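Local coordinates for protein hypothetical dTDP-4-dehydrorhamnose 3,5-epimerase (Sulfolobus tokodaii, PDB 2B9U) that probably catalyses the epimerisation at C3' and C5' of a dTDP-4-keto-6-deoxyhexose on the route to dTDP-L-rhamnose, at residues E142-I150 against C166-V174. Numbering follows the deposited sequence.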
loop_
_atom_site.group_PDB
_atom_site.type_symbol
_atom_site.label_atom_id
_atom_site.label_comp_id
_atom_site.label_asym_id
_atom_site.label_seq_id
_atom_site.Cartn_x
_atom_site.Cartn_y
_atom_site.Cartn_z
ATOM N N GLU A 142 -21.569 0.853 7.922
ATOM C CA GLU A 142 -20.707 -0.097 8.629
ATOM C C GLU A 142 -21.528 -1.085 9.448
ATOM O O GLU A 142 -22.489 -0.702 10.116
ATOM C CB GLU A 142 -19.701 0.639 9.522
ATOM C CG GLU A 142 -18.459 1.144 8.781
ATOM C CD GLU A 142 -17.531 2.018 9.642
ATOM O OE1 GLU A 142 -18.030 2.777 10.514
ATOM O OE2 GLU A 142 -16.295 1.954 9.434
ATOM N N ARG A 143 -21.149 -2.359 9.363
ATOM C CA ARG A 143 -21.743 -3.442 10.151
ATOM C C ARG A 143 -20.648 -4.466 10.513
ATOM O O ARG A 143 -19.599 -4.522 9.867
ATOM C CB ARG A 143 -22.867 -4.143 9.368
ATOM C CG ARG A 143 -24.145 -3.314 9.097
ATOM C CD ARG A 143 -24.851 -2.862 10.398
ATOM N NE ARG A 143 -26.217 -2.375 10.170
ATOM C CZ ARG A 143 -26.526 -1.171 9.682
ATOM N NH1 ARG A 143 -25.573 -0.294 9.355
ATOM N NH2 ARG A 143 -27.803 -0.838 9.514
ATOM N N CYS A 144 -20.902 -5.273 11.543
ATOM C CA CYS A 144 -19.982 -6.336 11.904
ATOM C C CYS A 144 -20.682 -7.538 12.513
ATOM O O CYS A 144 -21.827 -7.442 12.986
ATOM C CB CYS A 144 -18.884 -5.822 12.852
ATOM S SG CYS A 144 -19.511 -5.083 14.366
ATOM N N ILE A 145 -19.991 -8.673 12.476
ATOM C CA ILE A 145 -20.392 -9.868 13.215
ATOM C C ILE A 145 -19.253 -10.223 14.161
ATOM O O ILE A 145 -18.101 -9.895 13.887
ATOM C CB ILE A 145 -20.772 -11.050 12.285
ATOM C CG1 ILE A 145 -19.573 -11.496 11.430
ATOM C CG2 ILE A 145 -21.966 -10.657 11.386
ATOM C CD1 ILE A 145 -19.671 -12.902 10.887
ATOM N N SER A 146 -19.578 -10.875 15.275
ATOM C CA SER A 146 -18.621 -11.142 16.344
ATOM C C SER A 146 -17.416 -11.982 15.913
ATOM O O SER A 146 -17.561 -12.994 15.198
ATOM C CB SER A 146 -19.335 -11.802 17.537
ATOM O OG SER A 146 -18.429 -12.162 18.569
ATOM N N TYR A 147 -16.240 -11.541 16.368
ATOM C CA TYR A 147 -14.971 -12.265 16.259
ATOM C C TYR A 147 -15.098 -13.704 16.801
ATOM O O TYR A 147 -14.398 -14.603 16.348
ATOM C CB TYR A 147 -13.885 -11.517 17.067
ATOM C CG TYR A 147 -13.995 -11.864 18.533
ATOM C CD1 TYR A 147 -14.996 -11.295 19.319
ATOM C CD2 TYR A 147 -13.161 -12.828 19.113
ATOM C CE1 TYR A 147 -15.150 -11.641 20.661
ATOM C CE2 TYR A 147 -13.309 -13.193 20.463
ATOM C CZ TYR A 147 -14.320 -12.590 21.223
ATOM O OH TYR A 147 -14.508 -12.928 22.547
ATOM N N SER A 148 -15.957 -13.893 17.808
ATOM C CA SER A 148 -16.147 -15.188 18.484
ATOM C C SER A 148 -16.709 -16.270 17.562
ATOM O O SER A 148 -16.786 -17.442 17.938
ATOM C CB SER A 148 -17.069 -15.041 19.691
ATOM O OG SER A 148 -18.383 -14.651 19.314
ATOM N N TYR A 149 -17.123 -15.859 16.366
ATOM C CA TYR A 149 -17.567 -16.785 15.333
ATOM C C TYR A 149 -16.438 -17.719 14.925
ATOM O O TYR A 149 -16.673 -18.824 14.452
ATOM C CB TYR A 149 -18.070 -16.009 14.125
ATOM C CG TYR A 149 -18.784 -16.869 13.121
ATOM C CD1 TYR A 149 -20.066 -17.367 13.382
ATOM C CD2 TYR A 149 -18.179 -17.191 11.903
ATOM C CE1 TYR A 149 -20.716 -18.165 12.462
ATOM C CE2 TYR A 149 -18.827 -17.980 10.975
ATOM C CZ TYR A 149 -20.090 -18.461 11.260
ATOM O OH TYR A 149 -20.725 -19.233 10.332
ATOM N N ILE A 150 -15.210 -17.261 15.157
ATOM C CA ILE A 150 -14.002 -17.905 14.694
ATOM C C ILE A 150 -13.208 -18.376 15.890
ATOM O O ILE A 150 -13.209 -17.734 16.944
ATOM C CB ILE A 150 -13.148 -16.899 13.845
ATOM C CG1 ILE A 150 -13.908 -16.467 12.571
ATOM C CG2 ILE A 150 -11.766 -17.455 13.520
ATOM C CD1 ILE A 150 -14.183 -17.596 11.554
ATOM N N CYS A 166 -20.121 -6.251 18.579
ATOM C CA CYS A 166 -20.592 -6.854 17.338
ATOM C C CYS A 166 -21.537 -8.040 17.640
ATOM O O CYS A 166 -21.248 -8.864 18.509
ATOM C CB CYS A 166 -19.393 -7.289 16.468
ATOM S SG CYS A 166 -18.354 -5.911 15.815
ATOM N N PRO A 167 -22.705 -8.083 16.975
ATOM C CA PRO A 167 -23.663 -9.186 17.153
ATOM C C PRO A 167 -23.181 -10.517 16.581
ATOM O O PRO A 167 -22.404 -10.534 15.621
ATOM C CB PRO A 167 -24.887 -8.714 16.358
ATOM C CG PRO A 167 -24.321 -7.741 15.342
ATOM C CD PRO A 167 -23.208 -7.051 16.054
ATOM N N SER A 168 -23.651 -11.623 17.148
ATOM C CA SER A 168 -23.390 -12.934 16.560
ATOM C C SER A 168 -23.968 -13.000 15.142
ATOM O O SER A 168 -24.854 -12.217 14.782
ATOM C CB SER A 168 -23.972 -14.049 17.433
ATOM O OG SER A 168 -25.384 -13.965 17.481
ATOM N N LEU A 169 -23.455 -13.919 14.334
ATOM C CA LEU A 169 -23.929 -14.079 12.960
ATOM C C LEU A 169 -25.458 -14.120 12.819
ATOM O O LEU A 169 -26.023 -13.419 11.973
ATOM C CB LEU A 169 -23.314 -15.317 12.311
ATOM C CG LEU A 169 -23.741 -15.519 10.856
ATOM C CD1 LEU A 169 -23.367 -14.310 10.004
ATOM C CD2 LEU A 169 -23.131 -16.773 10.311
ATOM N N GLU A 170 -26.119 -14.927 13.651
ATOM C CA GLU A 170 -27.573 -15.114 13.534
ATOM C C GLU A 170 -28.422 -13.913 13.967
ATOM O O GLU A 170 -29.615 -13.847 13.645
ATOM C CB GLU A 170 -28.024 -16.397 14.240
ATOM C CG GLU A 170 -28.100 -17.618 13.319
ATOM C CD GLU A 170 -26.740 -18.243 13.015
ATOM O OE1 GLU A 170 -25.942 -18.413 13.958
ATOM O OE2 GLU A 170 -26.480 -18.588 11.833
ATOM N N LYS A 171 -27.802 -12.961 14.669
ATOM C CA LYS A 171 -28.474 -11.716 15.064
ATOM C C LYS A 171 -28.202 -10.541 14.106
ATOM O O LYS A 171 -29.070 -9.689 13.885
ATOM C CB LYS A 171 -28.090 -11.323 16.494
ATOM C CG LYS A 171 -28.539 -12.309 17.576
ATOM C CD LYS A 171 -30.029 -12.187 17.906
ATOM C CE LYS A 171 -30.346 -12.780 19.278
ATOM N NZ LYS A 171 -30.037 -11.844 20.412
ATOM N N ALA A 172 -27.002 -10.520 13.529
ATOM C CA ALA A 172 -26.522 -9.419 12.691
ATOM C C ALA A 172 -27.413 -9.048 11.501
ATOM O O ALA A 172 -28.135 -9.892 10.957
ATOM C CB ALA A 172 -25.126 -9.737 12.196
ATOM N N GLU A 173 -27.338 -7.772 11.116
ATOM C CA GLU A 173 -27.906 -7.267 9.867
ATOM C C GLU A 173 -26.893 -7.518 8.745
ATOM O O GLU A 173 -25.806 -6.937 8.739
ATOM C CB GLU A 173 -28.216 -5.764 9.986
ATOM C CG GLU A 173 -29.247 -5.389 11.058
ATOM C CD GLU A 173 -30.661 -5.869 10.714
ATOM O OE1 GLU A 173 -31.343 -5.197 9.896
ATOM O OE2 GLU A 173 -31.083 -6.913 11.265
ATOM N N VAL A 174 -27.250 -8.384 7.799
ATOM C CA VAL A 174 -26.288 -8.891 6.818
ATOM C C VAL A 174 -26.688 -8.670 5.349
ATOM O O VAL A 174 -27.726 -8.069 5.057
ATOM C CB VAL A 174 -25.963 -10.400 7.072
ATOM C CG1 VAL A 174 -25.277 -10.596 8.421
ATOM C CG2 VAL A 174 -27.221 -11.266 6.961
HETATM O O HOH W 1 -18.966 -9.329 19.451
#
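A disulfide joins Cys144 to Cys166, its SG atoms 2.0 Å apart and its torsion about the S–S bond -98°. The sulfur of Cys144, set between its own backbone N and carbonyl carbon (chi1 57°), meets a Cys166 sulfur that lies beside its backbone N. Just beyond the bridge, Ser146 N donates to Pro167 O at 2.9 Å, a bent bond whose donor stands above the carbonyl plane, and the same oxygen receives a CA-H contact from Ile145. The Pro167 ring meets the carbonyl oxygen of Cys144 through CG and CD. In the jelly-roll-like barrel of this cupin-clan enzyme, 142-144 is an outermost strand of its sheet within the chain, paired with strand 57-63, and the C-terminal loop 166-174 is bonded covalently to it. Ile145 turns CG2 onto Ala172 CB, a tight 3.4 Å, while its CD1 lies beside Leu169 CD1. The other Leu169 methyl, CD2, approaches Tyr149 obliquely, 3.5 Å from CE1; the Tyr149 hydroxyl is hydrogen-bonded to Gly95 O. With chi2 at -61° the Arg143 chain folds alongside Glu173, whose CB meets the guanidinium edge 3.9 Å from NE, and Arg143 NH1 donates a hydrogen bond back to Glu142 O. Replacing Arg143 by an alanine is likely to leave Glu142 O without its NH1 donor and Glu173 CB without this flanking partner.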